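Local coordinates for chloramphenicol acetyltransferase (Aliivibrio fischeri, PDB 6PXA), which probably transfers the acetyl group of acetyl-CoA to the 3-hydroxyl of chloramphenicol, as hexapeptide-repeat xenobiotic acetyltransferases do, and is seen here with taurocholic acid bound, at residues B[125-130]-B[172-177]; B[159-164]-B[181-186]; B[177-182]-B[206-211]; B[196-201]-B[212-217]. All blocks are in the same frame, centred on the assembly; numbering follows the deposited sequence. Where two conformers were deposited one is given.

The four contacts follow the chain outward from a left-handed beta-helix into its C-terminal helices. Contact 1 and contact 2 lie side by side, centres 5 Å apart, and are joined by a probable backbone hydrogen bond from Arg-174 N to Tyr-161 O (2.9 Å). Contact 2 and contact 3 use overlapping parts of helix 177-186, sharing Gln-181 and Thr-182. Contact 3 holds Glu-210, a magnesium-binding residue, though no metal is bound to this chain. Contact 4 then uses the next part of helix 208-219, its centre 12 Å from that of contact 3. Contacts 1, 3 and 4 also touch the second subunit. Taurocholic acid stays apart, about 11 Å from the side chain of Asp-127.

Contact 1. Residues B[125-130]-B[172-177]; sequences GNDVWI and KKRFDE
Asp-127 and Arg-174 form a salt bridge between a coil of the beta-helix and the chain leaving its last strand. Its bond is straight but long and weak: Arg-174 NH1 gives a hydrogen to Asp-127 OD2 at 3.4 Å, with an angle of 172° at the hydrogen. The carboxylate oxygen lies at the edge of the guanidinium, in its plane, although the two flat groups are turned 59° apart. A bend at chi3 of Arg-174 (65°) swings the guanidinium round to this position.

Further hydrogen bonds hold both polar ends. Arg-174 NH1 also donates to the carbonyl of Gly-145, and its NE to that of Ala-95 of the second subunit; Asp-127 OD1 accepts from Ser-99 OG and Thr-100 N of the same neighbour. The opposite charges probably offset one another in part where the second subunit closes over them.

Aromatic packing adds to this: the next residue, Phe-175, sets CE2 3.8 Å above one face of the Arg-174 guanidinium, offset toward its rim. A second salt bridge, Lys-173 NZ to Glu-177 OE2 (3.1 Å), ties the strand end to the helix start. The contact sits where strand 169-173 gives way to helix 177-186, with Arg-174 packed against strands 147-148 and 162-165.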
loop_
_atom_site.group_PDB
_atom_site.type_symbol
_atom_site.label_atom_id
_atom_site.label_comp_id
_atom_site.label_asym_id
_atom_site.label_seq_id
_atom_site.Cartn_x
_atom_site.Cartn_y
_atom_site.Cartn_z
ATOM N N GLY B 125 17.513 6.639 -12.729
ATOM C CA GLY B 125 18.703 6.389 -13.517
ATOM C C GLY B 125 18.606 5.072 -14.265
ATOM O O GLY B 125 17.513 4.530 -14.437
ATOM N N ASN B 126 19.744 4.534 -14.684
ATOM C CA ASN B 126 19.800 3.348 -15.527
ATOM C C ASN B 126 19.976 2.105 -14.672
ATOM O O ASN B 126 20.572 2.154 -13.593
ATOM C CB ASN B 126 20.957 3.451 -16.521
ATOM C CG ASN B 126 20.901 4.727 -17.319
ATOM O OD1 ASN B 126 20.148 4.821 -18.279
ATOM N ND2 ASN B 126 21.675 5.728 -16.910
ATOM N N ASP B 127 19.450 0.987 -15.172
ATOM C CA ASP B 127 19.589 -0.304 -14.520
ATOM C C ASP B 127 18.974 -0.276 -13.115
ATOM O O ASP B 127 19.568 -0.744 -12.143
ATOM C CB ASP B 127 21.058 -0.732 -14.471
ATOM C CG ASP B 127 21.225 -2.146 -13.895
ATOM O OD1 ASP B 127 20.424 -3.029 -14.268
ATOM O OD2 ASP B 127 22.120 -2.365 -13.055
ATOM N N VAL B 128 17.778 0.296 -13.009
ATOM C CA VAL B 128 17.085 0.423 -11.725
ATOM C C VAL B 128 15.903 -0.520 -11.706
ATOM O O VAL B 128 15.119 -0.575 -12.663
ATOM C CB VAL B 128 16.650 1.882 -11.461
ATOM C CG1 VAL B 128 15.742 1.969 -10.224
ATOM C CG2 VAL B 128 17.861 2.765 -11.281
ATOM N N TRP B 129 15.823 -1.323 -10.645
ATOM C CA TRP B 129 14.750 -2.282 -10.418
ATOM C C TRP B 129 13.834 -1.707 -9.346
ATOM O O TRP B 129 14.288 -1.425 -8.232
ATOM C CB TRP B 129 15.341 -3.620 -9.975
ATOM C CG TRP B 129 14.363 -4.702 -9.631
ATOM C CD1 TRP B 129 13.084 -4.853 -10.087
ATOM C CD2 TRP B 129 14.613 -5.804 -8.759
ATOM N NE1 TRP B 129 12.511 -5.986 -9.531
ATOM C CE2 TRP B 129 13.437 -6.589 -8.723
ATOM C CE3 TRP B 129 15.716 -6.200 -7.995
ATOM C CZ2 TRP B 129 13.332 -7.737 -7.948
ATOM C CZ3 TRP B 129 15.602 -7.349 -7.224
ATOM C CH2 TRP B 129 14.421 -8.093 -7.207
ATOM N N ILE B 130 12.564 -1.511 -9.689
ATOM C CA ILE B 130 11.580 -0.890 -8.794
ATOM C C ILE B 130 10.505 -1.926 -8.491
ATOM O O ILE B 130 9.689 -2.272 -9.358
ATOM C CB ILE B 130 10.965 0.393 -9.388
ATOM C CG1 ILE B 130 12.059 1.427 -9.701
ATOM C CG2 ILE B 130 9.893 0.980 -8.450
ATOM C CD1 ILE B 130 11.543 2.707 -10.282
ATOM N N LYS B 172 21.496 -2.015 2.149
ATOM C CA LYS B 172 22.832 -2.393 1.699
ATOM C C LYS B 172 23.125 -1.671 0.393
ATOM O O LYS B 172 22.243 -1.066 -0.227
ATOM C CB LYS B 172 22.978 -3.893 1.482
ATOM C CG LYS B 172 22.007 -4.476 0.474
ATOM C CD LYS B 172 22.323 -5.946 0.219
ATOM C CE LYS B 172 23.743 -6.092 -0.325
ATOM N NZ LYS B 172 23.986 -7.403 -0.984
ATOM N N LYS B 173 24.388 -1.745 -0.011
ATOM C CA LYS B 173 24.826 -1.401 -1.356
ATOM C C LYS B 173 25.187 -2.696 -2.077
ATOM O O LYS B 173 25.736 -3.612 -1.469
ATOM C CB LYS B 173 26.018 -0.434 -1.314
ATOM C CG LYS B 173 25.659 0.905 -0.666
ATOM C CD LYS B 173 26.663 2.001 -1.004
ATOM C CE LYS B 173 26.214 2.799 -2.216
ATOM N NZ LYS B 173 27.164 3.906 -2.557
ATOM N N ARG B 174 24.818 -2.803 -3.356
ATOM C CA ARG B 174 24.974 -4.083 -4.052
ATOM C C ARG B 174 26.437 -4.495 -4.141
ATOM O O ARG B 174 26.748 -5.691 -4.104
ATOM C CB ARG B 174 24.358 -4.007 -5.448
ATOM C CG ARG B 174 22.826 -3.915 -5.482
ATOM C CD ARG B 174 22.326 -3.489 -6.859
ATOM N NE ARG B 174 22.605 -4.480 -7.896
ATOM C CZ ARG B 174 22.622 -4.230 -9.206
ATOM N NH1 ARG B 174 22.386 -3.013 -9.682
ATOM N NH2 ARG B 174 22.890 -5.205 -10.057
ATOM N N PHE B 175 27.352 -3.526 -4.274
ATOM C CA PHE B 175 28.775 -3.808 -4.437
ATOM C C PHE B 175 29.605 -2.872 -3.566
ATOM O O PHE B 175 29.114 -1.861 -3.052
ATOM C CB PHE B 175 29.202 -3.674 -5.907
ATOM C CG PHE B 175 28.295 -4.397 -6.854
ATOM C CD1 PHE B 175 28.381 -5.769 -6.994
ATOM C CD2 PHE B 175 27.339 -3.705 -7.586
ATOM C CE1 PHE B 175 27.547 -6.443 -7.866
ATOM C CE2 PHE B 175 26.494 -4.372 -8.458
ATOM C CZ PHE B 175 26.599 -5.752 -8.590
ATOM N N ASP B 176 30.885 -3.220 -3.416
ATOM C CA ASP B 176 31.844 -2.350 -2.742
ATOM C C ASP B 176 31.989 -1.026 -3.483
ATOM O O ASP B 176 31.750 -0.930 -4.689
ATOM C CB ASP B 176 33.208 -3.029 -2.651
ATOM C CG ASP B 176 33.087 -4.508 -2.387
ATOM O OD1 ASP B 176 32.221 -5.144 -3.039
ATOM O OD2 ASP B 176 33.841 -5.028 -1.537
ATOM N N GLU B 177 32.418 0.000 -2.740
ATOM C CA GLU B 177 32.481 1.352 -3.292
ATOM C C GLU B 177 33.372 1.415 -4.525
ATOM O O GLU B 177 33.025 2.065 -5.519
ATOM C CB GLU B 177 32.980 2.338 -2.233
ATOM C CG GLU B 177 31.990 2.626 -1.106
ATOM C CD GLU B 177 30.737 3.342 -1.584
ATOM O OE1 GLU B 177 30.803 4.069 -2.597
ATOM O OE2 GLU B 177 29.680 3.175 -0.946
#

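Contact 2. Residues B[159-164]-B[181-186]; sequences APYSVV and QTLLVI
With chi1 near -65° in both Leu-183 and Leu-184, CG stands anti to the carbonyl carbon and both chains leave the helix in the same way; their successive positions on it bring Leu-183 to the phenol end of Tyr-161 and Leu-184 to the ring edge and Pro-160. Tyr-161 has a similar chi1 of -69°, and its ring extends from the turn to the helix. Leu-183 crosses the tyrosine at about a right angle: its CB and CD1 both approach the phenolic oxygen, CB at 3.5 Å from Tyr-161 OH, while CD1 lies 3.6 Å from Tyr-161 CZ. Leu-184 runs past the same ring in the opposite direction and uses its two methyls separately. CD2 meets the ring edge in plane, 3.9 Å from Tyr-161 CE2, whereas CD1 rests on the pyrrolidine of Pro-160, 4.0 Å from Pro-160 CB.

Ala-159 to Ser-162 form a type II beta turn, closed by Ser-162 N to Ala-159 O (3.1 Å), which leads into strand 162-165 of the left-handed beta-helix characteristic of hexapeptide acyltransferases. Its central residues, Pro-160 and Tyr-161, both face helix 177-186. Tyr-161 OH is buried against Leu-183 with no polar partner in the model, probably at some energetic cost, while the ring carbons supply the apolar contact. Beyond it, Leu-183 continues onto Ile-208 of helix 208-219, and Tyr-161 also packs on Trp-189.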
loop_
_atom_site.group_PDB
_atom_site.type_symbol
_atom_site.label_atom_id
_atom_site.label_comp_id
_atom_site.label_asym_id
_atom_site.label_seq_id
_atom_site.Cartn_x
_atom_site.Cartn_y
_atom_site.Cartn_z
ATOM N N ALA B 159 21.137 6.786 -3.528
ATOM C CA ALA B 159 22.477 6.706 -4.081
ATOM C C ALA B 159 22.586 5.530 -5.050
ATOM O O ALA B 159 21.895 4.528 -4.890
ATOM C CB ALA B 159 23.516 6.545 -2.970
ATOM N N PRO B 160 23.464 5.633 -6.056
ATOM C CA PRO B 160 23.639 4.535 -7.016
ATOM C C PRO B 160 23.953 3.213 -6.333
ATOM O O PRO B 160 24.779 3.142 -5.417
ATOM C CB PRO B 160 24.821 5.001 -7.873
ATOM C CG PRO B 160 24.884 6.461 -7.697
ATOM C CD PRO B 160 24.339 6.774 -6.345
ATOM N N TYR B 161 23.309 2.155 -6.829
ATOM C CA TYR B 161 23.524 0.776 -6.383
ATOM C C TYR B 161 23.138 0.566 -4.923
ATOM O O TYR B 161 23.582 -0.410 -4.293
ATOM C CB TYR B 161 24.965 0.340 -6.643
ATOM C CG TYR B 161 25.218 0.193 -8.120
ATOM C CD1 TYR B 161 24.870 -0.972 -8.791
ATOM C CD2 TYR B 161 25.750 1.243 -8.852
ATOM C CE1 TYR B 161 25.077 -1.099 -10.150
ATOM C CE2 TYR B 161 25.956 1.135 -10.205
ATOM C CZ TYR B 161 25.614 -0.031 -10.846
ATOM O OH TYR B 161 25.824 -0.107 -12.190
ATOM N N SER B 162 22.319 1.471 -4.386
ATOM C CA SER B 162 21.687 1.277 -3.091
ATOM C C SER B 162 20.469 0.354 -3.198
ATOM O O SER B 162 19.756 0.332 -4.211
ATOM C CB SER B 162 21.262 2.635 -2.511
ATOM O OG SER B 162 22.375 3.349 -2.002
ATOM N N VAL B 163 20.207 -0.388 -2.119
ATOM C CA VAL B 163 18.957 -1.126 -1.944
ATOM C C VAL B 163 18.153 -0.448 -0.840
ATOM O O VAL B 163 18.634 -0.315 0.293
ATOM C CB VAL B 163 19.221 -2.599 -1.593
ATOM C CG1 VAL B 163 17.903 -3.395 -1.528
ATOM C CG2 VAL B 163 20.200 -3.200 -2.568
ATOM N N VAL B 164 16.921 -0.049 -1.150
ATOM C CA VAL B 164 16.129 0.793 -0.251
ATOM C C VAL B 164 14.747 0.180 -0.107
ATOM O O VAL B 164 14.109 -0.164 -1.108
ATOM C CB VAL B 164 16.035 2.251 -0.751
ATOM C CG1 VAL B 164 15.429 3.190 0.329
ATOM C CG2 VAL B 164 17.411 2.757 -1.192
ATOM N N GLN B 181 32.050 2.631 -8.147
ATOM C CA GLN B 181 32.675 3.731 -8.872
ATOM C C GLN B 181 33.068 3.302 -10.277
ATOM O O GLN B 181 32.973 4.090 -11.225
ATOM C CB GLN B 181 33.898 4.232 -8.107
ATOM C CG GLN B 181 33.798 5.680 -7.684
ATOM C CD GLN B 181 35.105 6.421 -7.891
ATOM O OE1 GLN B 181 35.234 7.231 -8.812
ATOM N NE2 GLN B 181 36.088 6.141 -7.040
ATOM N N THR B 182 33.496 2.047 -10.424
ATOM C CA THR B 182 33.900 1.533 -11.726
ATOM C C THR B 182 32.714 1.464 -12.678
ATOM O O THR B 182 32.783 1.945 -13.818
ATOM C CB THR B 182 34.547 0.157 -11.549
ATOM O OG1 THR B 182 35.845 0.329 -10.970
ATOM C CG2 THR B 182 34.675 -0.557 -12.881
ATOM N N LEU B 183 31.602 0.892 -12.217
ATOM C CA LEU B 183 30.416 0.800 -13.060
ATOM C C LEU B 183 29.916 2.180 -13.480
ATOM O O LEU B 183 29.324 2.326 -14.555
ATOM C CB LEU B 183 29.319 0.018 -12.315
ATOM C CG LEU B 183 29.654 -1.439 -11.978
ATOM C CD1 LEU B 183 28.503 -2.133 -11.178
ATOM C CD2 LEU B 183 29.930 -2.203 -13.244
ATOM N N LEU B 184 30.168 3.206 -12.664
ATOM C CA LEU B 184 29.675 4.541 -12.971
ATOM C C LEU B 184 30.532 5.253 -14.009
ATOM O O LEU B 184 30.070 6.224 -14.613
ATOM C CB LEU B 184 29.586 5.381 -11.694
ATOM C CG LEU B 184 28.547 4.849 -10.683
ATOM C CD1 LEU B 184 28.406 5.772 -9.483
ATOM C CD2 LEU B 184 27.213 4.677 -11.361
ATOM N N VAL B 185 31.756 4.789 -14.239
ATOM C CA VAL B 185 32.604 5.344 -15.292
ATOM C C VAL B 185 32.355 4.653 -16.629
ATOM O O VAL B 185 32.246 5.312 -17.668
ATOM C CB VAL B 185 34.089 5.251 -14.879
ATOM C CG1 VAL B 185 34.995 5.563 -16.067
ATOM C CG2 VAL B 185 34.385 6.199 -13.723
ATOM N N ILE B 186 32.258 3.320 -16.628
ATOM C CA ILE B 186 32.168 2.599 -17.897
ATOM C C ILE B 186 30.756 2.650 -18.470
ATOM O O ILE B 186 30.585 2.595 -19.694
ATOM C CB ILE B 186 32.663 1.145 -17.757
ATOM C CG1 ILE B 186 31.804 0.342 -16.783
ATOM C CG2 ILE B 186 34.134 1.091 -17.316
ATOM C CD1 ILE B 186 32.357 -1.075 -16.561
#

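Contact 3. Residues B[177-182]-B[206-211]; sequences ENLIQT and GHIEEL
Leu-179 and Ile-208 make the principal apolar contact between two helices, and they come from backbones whose CA atoms approach to 6.7 Å. The tip of the isoleucine does the touching: Ile-208 CD1 lies 3.7 Å from Leu-179 CB and 4.1 Å from Leu-179 CD1. The other branch, CG2, is anti to the backbone N and meets a different residue one turn on, with Ile-208 CG2 placed 3.9 Å from Thr-182 CG2. Thus one beta-branched side chain spans the interval between two residues of helix 177-186. At the margin, the aliphatic part of Glu-209 lies alongside the other leucine methyl, Glu-209 CG being 4.3 Å from Leu-179 CD2.

Hydrogen bonding is confined to the separate helices. Thr-182 turns its methyl toward Ile-208 and its hydroxyl back onto its own helix, where OG1 donates to Asn-178 O at 3.2 Å. That carbonyl also receives Thr-182 N, the two donors arriving from opposite faces of its plane, and the OG1 bond probably helps hold the rotamer that turns CG2 toward Ile-208.

Outside the pair, Ile-208 packs on Phe-175, and on Ile-98 of the second subunit. Glu-210, a magnesium-binding residue of this protein, lies on the same helix, with no magnesium bound to this chain. This is apolar helix-helix packing within the C-terminal helices that follow the left-handed beta-helix, as in related xenobiotic acetyltransferases.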
loop_
_atom_site.group_PDB
_atom_site.type_symbol
_atom_site.label_atom_id
_atom_site.label_comp_id
_atom_site.label_asym_id
_atom_site.label_seq_id
_atom_site.Cartn_x
_atom_site.Cartn_y
_atom_site.Cartn_z
ATOM N N GLU B 177 32.418 0.000 -2.740
ATOM C CA GLU B 177 32.481 1.352 -3.292
ATOM C C GLU B 177 33.372 1.415 -4.525
ATOM O O GLU B 177 33.025 2.065 -5.519
ATOM C CB GLU B 177 32.980 2.338 -2.233
ATOM C CG GLU B 177 31.990 2.626 -1.106
ATOM C CD GLU B 177 30.737 3.342 -1.584
ATOM O OE1 GLU B 177 30.803 4.069 -2.597
ATOM O OE2 GLU B 177 29.680 3.175 -0.946
ATOM N N ASN B 178 34.529 0.755 -4.480
ATOM C CA ASN B 178 35.457 0.834 -5.602
ATOM C C ASN B 178 34.825 0.295 -6.881
ATOM O O ASN B 178 35.000 0.872 -7.962
ATOM C CB ASN B 178 36.742 0.078 -5.270
ATOM C CG ASN B 178 37.513 0.713 -4.125
ATOM O OD1 ASN B 178 37.263 1.863 -3.761
ATOM N ND2 ASN B 178 38.460 -0.031 -3.556
ATOM N N LEU B 179 34.068 -0.799 -6.769
ATOM C CA LEU B 179 33.426 -1.400 -7.932
ATOM C C LEU B 179 32.218 -0.599 -8.395
ATOM O O LEU B 179 31.956 -0.516 -9.600
ATOM C CB LEU B 179 32.999 -2.829 -7.605
ATOM C CG LEU B 179 34.123 -3.760 -7.146
ATOM C CD1 LEU B 179 33.543 -5.114 -6.810
ATOM C CD2 LEU B 179 35.223 -3.890 -8.199
ATOM N N ILE B 180 31.432 -0.062 -7.452
ATOM C CA ILE B 180 30.385 0.890 -7.810
ATOM C C ILE B 180 30.969 2.023 -8.640
ATOM O O ILE B 180 30.448 2.369 -9.708
ATOM C CB ILE B 180 29.693 1.437 -6.551
ATOM C CG1 ILE B 180 28.881 0.353 -5.850
ATOM C CG2 ILE B 180 28.787 2.617 -6.900
ATOM C CD1 ILE B 180 28.051 0.901 -4.710
ATOM N N GLN B 181 32.050 2.631 -8.147
ATOM C CA GLN B 181 32.675 3.731 -8.872
ATOM C C GLN B 181 33.068 3.302 -10.277
ATOM O O GLN B 181 32.973 4.090 -11.225
ATOM C CB GLN B 181 33.898 4.232 -8.107
ATOM C CG GLN B 181 33.798 5.680 -7.684
ATOM C CD GLN B 181 35.105 6.421 -7.891
ATOM O OE1 GLN B 181 35.234 7.231 -8.812
ATOM N NE2 GLN B 181 36.088 6.141 -7.040
ATOM N N THR B 182 33.496 2.047 -10.424
ATOM C CA THR B 182 33.900 1.533 -11.726
ATOM C C THR B 182 32.714 1.464 -12.678
ATOM O O THR B 182 32.783 1.945 -13.818
ATOM C CB THR B 182 34.547 0.157 -11.549
ATOM O OG1 THR B 182 35.845 0.329 -10.970
ATOM C CG2 THR B 182 34.675 -0.557 -12.881
ATOM N N GLY B 206 28.754 -11.515 -11.487
ATOM C CA GLY B 206 29.230 -10.496 -10.577
ATOM C C GLY B 206 30.604 -9.957 -10.910
ATOM O O GLY B 206 31.143 -9.162 -10.132
ATOM N N HIS B 207 31.177 -10.343 -12.050
ATOM C CA HIS B 207 32.573 -10.033 -12.370
ATOM C C HIS B 207 32.666 -8.649 -12.992
ATOM O O HIS B 207 32.837 -8.482 -14.202
ATOM C CB HIS B 207 33.156 -11.095 -13.289
ATOM C CG HIS B 207 33.294 -12.428 -12.633
ATOM N ND1 HIS B 207 34.257 -12.691 -11.683
ATOM C CD2 HIS B 207 32.569 -13.564 -12.760
ATOM C CE1 HIS B 207 34.132 -13.939 -11.268
ATOM N NE2 HIS B 207 33.115 -14.490 -11.905
ATOM N N ILE B 208 32.581 -7.636 -12.127
ATOM C CA ILE B 208 32.705 -6.245 -12.575
ATOM C C ILE B 208 34.072 -5.990 -13.208
ATOM O O ILE B 208 34.183 -5.250 -14.195
ATOM C CB ILE B 208 32.437 -5.292 -11.395
ATOM C CG1 ILE B 208 30.954 -5.362 -11.000
ATOM C CG2 ILE B 208 32.874 -3.871 -11.720
ATOM C CD1 ILE B 208 30.642 -4.659 -9.719
ATOM N N GLU B 209 35.130 -6.603 -12.661
ATOM C CA GLU B 209 36.479 -6.349 -13.164
ATOM C C GLU B 209 36.669 -6.897 -14.573
ATOM O O GLU B 209 37.357 -6.278 -15.395
ATOM C CB GLU B 209 37.515 -6.940 -12.214
ATOM C CG GLU B 209 37.602 -6.210 -10.898
ATOM C CD GLU B 209 38.764 -6.686 -10.058
ATOM O OE1 GLU B 209 39.437 -7.657 -10.466
ATOM O OE2 GLU B 209 39.011 -6.088 -8.993
ATOM N N GLU B 210 36.083 -8.062 -14.869
ATOM C CA GLU B 210 36.016 -8.523 -16.252
ATOM C C GLU B 210 35.308 -7.496 -17.124
ATOM O O GLU B 210 35.780 -7.150 -18.215
ATOM C CB GLU B 210 35.297 -9.871 -16.336
ATOM C CG GLU B 210 36.146 -11.093 -16.117
ATOM C CD GLU B 210 35.368 -12.383 -16.371
ATOM O OE1 GLU B 210 34.782 -12.941 -15.417
ATOM O OE2 GLU B 210 35.338 -12.839 -17.533
ATOM N N LEU B 211 34.172 -6.984 -16.652
ATOM C CA LEU B 211 33.469 -5.964 -17.419
ATOM C C LEU B 211 34.364 -4.754 -17.672
ATOM O O LEU B 211 34.392 -4.212 -18.787
ATOM C CB LEU B 211 32.188 -5.555 -16.692
ATOM C CG LEU B 211 31.221 -4.773 -17.584
ATOM C CD1 LEU B 211 30.696 -5.666 -18.684
ATOM C CD2 LEU B 211 30.058 -4.152 -16.800
#

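Contact 4. Residues B[196-201]-B[212-217]; sequences IKNTME and EQYFIK
Tyr-214 extends from helix 208-219 to the join between helices 193-198 and 200-203, where Thr-199 and Asn-198 receive it. Its CB is 4.1 Å from the methyl CG2 of Thr-199, and CG is 3.6 Å from Thr-199 OG1. With CG anti to the backbone N (chi1 -177°), the ring is directed toward the other segment, and one face slides beneath the threonine hydroxyl. Thr-199 OG1 sits 3.1 Å above the plane, over the ring centre; from Tyr-214 CD1 and CE1 it is 3.2 Å. Farther out, CZ lies 4.0 Å from Asn-198 CB. At the tip, Tyr-214 OH accepts a hydrogen bond from Asn-198 ND2 at 3.2 Å, with an angle of 155° at the hydrogen. The phenolic oxygen lies in the amide plane, while the amide and ring planes stand 74° apart.

His-195 supports both hydroxyls: its carbonyl is hydrogen-bonded to Thr-199 OG1 and its ND1 to Tyr-214 OH, while Gln-194 NE2 holds Asn-198 OD1. The two nitrogens at OH anchor the tip in position, the hydroxyl over the ring face probably hinders its rotation, and the phenol joins helix 208-219 to the end of helix 193-198 through polar as well as packing contacts.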
loop_
_atom_site.group_PDB
_atom_site.type_symbol
_atom_site.label_atom_id
_atom_site.label_comp_id
_atom_site.label_asym_id
_atom_site.label_seq_id
_atom_site.Cartn_x
_atom_site.Cartn_y
_atom_site.Cartn_z
ATOM N N ILE B 196 27.111 -4.646 -25.676
ATOM C CA ILE B 196 26.322 -5.211 -24.588
ATOM C C ILE B 196 26.033 -6.676 -24.862
ATOM O O ILE B 196 26.163 -7.525 -23.973
ATOM C CB ILE B 196 25.034 -4.398 -24.391
ATOM C CG1 ILE B 196 25.398 -2.948 -24.048
ATOM C CG2 ILE B 196 24.151 -5.030 -23.284
ATOM C CD1 ILE B 196 24.225 -2.011 -23.858
ATOM N N LYS B 197 25.632 -6.994 -26.091
ATOM C CA LYS B 197 25.477 -8.388 -26.482
ATOM C C LYS B 197 26.770 -9.165 -26.257
ATOM O O LYS B 197 26.759 -10.232 -25.628
ATOM C CB LYS B 197 25.022 -8.465 -27.938
ATOM C CG LYS B 197 23.665 -7.811 -28.153
ATOM C CD LYS B 197 23.169 -7.990 -29.577
ATOM C CE LYS B 197 22.933 -9.451 -29.898
ATOM N NZ LYS B 197 22.263 -9.628 -31.215
ATOM N N ASN B 198 27.903 -8.618 -26.722
ATOM C CA ASN B 198 29.179 -9.329 -26.629
ATOM C C ASN B 198 29.573 -9.610 -25.189
ATOM O O ASN B 198 30.265 -10.597 -24.917
ATOM C CB ASN B 198 30.308 -8.536 -27.297
ATOM C CG ASN B 198 30.207 -8.525 -28.801
ATOM O OD1 ASN B 198 29.430 -9.277 -29.386
ATOM N ND2 ASN B 198 31.000 -7.673 -29.443
ATOM N N THR B 199 29.182 -8.748 -24.258
ATOM C CA THR B 199 29.593 -8.924 -22.876
ATOM C C THR B 199 28.471 -9.477 -22.012
ATOM O O THR B 199 28.588 -9.481 -20.783
ATOM C CB THR B 199 30.113 -7.604 -22.320
ATOM O OG1 THR B 199 30.720 -6.867 -23.386
ATOM C CG2 THR B 199 31.174 -7.874 -21.295
ATOM N N MET B 200 27.399 -9.966 -22.635
ATOM C CA MET B 200 26.250 -10.457 -21.887
ATOM C C MET B 200 26.631 -11.541 -20.876
ATOM O O MET B 200 26.028 -11.621 -19.798
ATOM C CB MET B 200 25.189 -10.963 -22.860
ATOM C CG MET B 200 23.905 -11.386 -22.183
ATOM S SD MET B 200 23.210 -10.088 -21.145
ATOM C CE MET B 200 23.026 -8.790 -22.375
ATOM N N GLU B 201 27.621 -12.377 -21.199
ATOM C CA GLU B 201 28.091 -13.381 -20.250
ATOM C C GLU B 201 28.671 -12.738 -18.998
ATOM O O GLU B 201 28.549 -13.296 -17.901
ATOM C CB GLU B 201 29.130 -14.285 -20.918
ATOM C CG GLU B 201 29.028 -15.751 -20.545
ATOM C CD GLU B 201 30.066 -16.179 -19.515
ATOM O OE1 GLU B 201 30.438 -15.340 -18.664
ATOM O OE2 GLU B 201 30.513 -17.349 -19.563
ATOM N N GLU B 212 35.122 -4.333 -16.653
ATOM C CA GLU B 212 35.986 -3.166 -16.792
ATOM C C GLU B 212 37.100 -3.422 -17.797
ATOM O O GLU B 212 37.510 -2.505 -18.517
ATOM C CB GLU B 212 36.570 -2.782 -15.431
ATOM C CG GLU B 212 37.417 -1.529 -15.441
ATOM C CD GLU B 212 38.264 -1.371 -14.191
ATOM O OE1 GLU B 212 38.490 -2.366 -13.474
ATOM O OE2 GLU B 212 38.725 -0.241 -13.934
ATOM N N GLN B 213 37.603 -4.659 -17.865
ATOM C CA GLN B 213 38.628 -4.977 -18.859
ATOM C C GLN B 213 38.050 -4.976 -20.268
ATOM O O GLN B 213 38.684 -4.461 -21.193
ATOM C CB GLN B 213 39.288 -6.325 -18.562
ATOM C CG GLN B 213 40.147 -6.362 -17.307
ATOM C CD GLN B 213 41.329 -5.407 -17.352
ATOM O OE1 GLN B 213 42.036 -5.295 -18.367
ATOM N NE2 GLN B 213 41.561 -4.716 -16.240
ATOM N N TYR B 214 36.853 -5.541 -20.456
ATOM C CA TYR B 214 36.226 -5.493 -21.776
ATOM C C TYR B 214 36.078 -4.058 -22.249
ATOM O O TYR B 214 36.337 -3.749 -23.422
ATOM C CB TYR B 214 34.854 -6.183 -21.775
ATOM C CG TYR B 214 34.228 -6.198 -23.162
ATOM C CD1 TYR B 214 33.443 -5.136 -23.616
ATOM C CD2 TYR B 214 34.456 -7.257 -24.026
ATOM C CE1 TYR B 214 32.901 -5.145 -24.895
ATOM C CE2 TYR B 214 33.916 -7.277 -25.293
ATOM C CZ TYR B 214 33.147 -6.224 -25.731
ATOM O OH TYR B 214 32.629 -6.265 -27.011
ATOM N N PHE B 215 35.657 -3.170 -21.347
ATOM C CA PHE B 215 35.591 -1.748 -21.665
ATOM C C PHE B 215 36.929 -1.232 -22.173
ATOM O O PHE B 215 36.991 -0.552 -23.204
ATOM C CB PHE B 215 35.153 -0.960 -20.432
ATOM C CG PHE B 215 34.987 0.497 -20.680
ATOM C CD1 PHE B 215 33.817 0.983 -21.244
ATOM C CD2 PHE B 215 36.004 1.391 -20.367
ATOM C CE1 PHE B 215 33.660 2.320 -21.479
ATOM C CE2 PHE B 215 35.844 2.721 -20.591
ATOM C CZ PHE B 215 34.669 3.192 -21.149
ATOM N N ILE B 216 38.012 -1.529 -21.451
ATOM C CA ILE B 216 39.311 -0.962 -21.805
ATOM C C ILE B 216 39.740 -1.423 -23.195
ATOM O O ILE B 216 40.291 -0.640 -23.980
ATOM C CB ILE B 216 40.362 -1.322 -20.733
ATOM C CG1 ILE B 216 39.972 -0.715 -19.381
ATOM C CG2 ILE B 216 41.753 -0.856 -21.158
ATOM C CD1 ILE B 216 40.784 -1.237 -18.204
ATOM N N LYS B 217 39.470 -2.691 -23.533
ATOM C CA LYS B 217 39.959 -3.243 -24.792
ATOM C C LYS B 217 39.066 -2.895 -25.975
ATOM O O LYS B 217 39.563 -2.773 -27.102
ATOM C CB LYS B 217 40.090 -4.766 -24.698
ATOM C CG LYS B 217 40.735 -5.272 -23.427
ATOM C CD LYS B 217 42.231 -5.111 -23.429
ATOM C CE LYS B 217 42.816 -5.573 -22.102
ATOM N NZ LYS B 217 42.205 -6.861 -21.620
#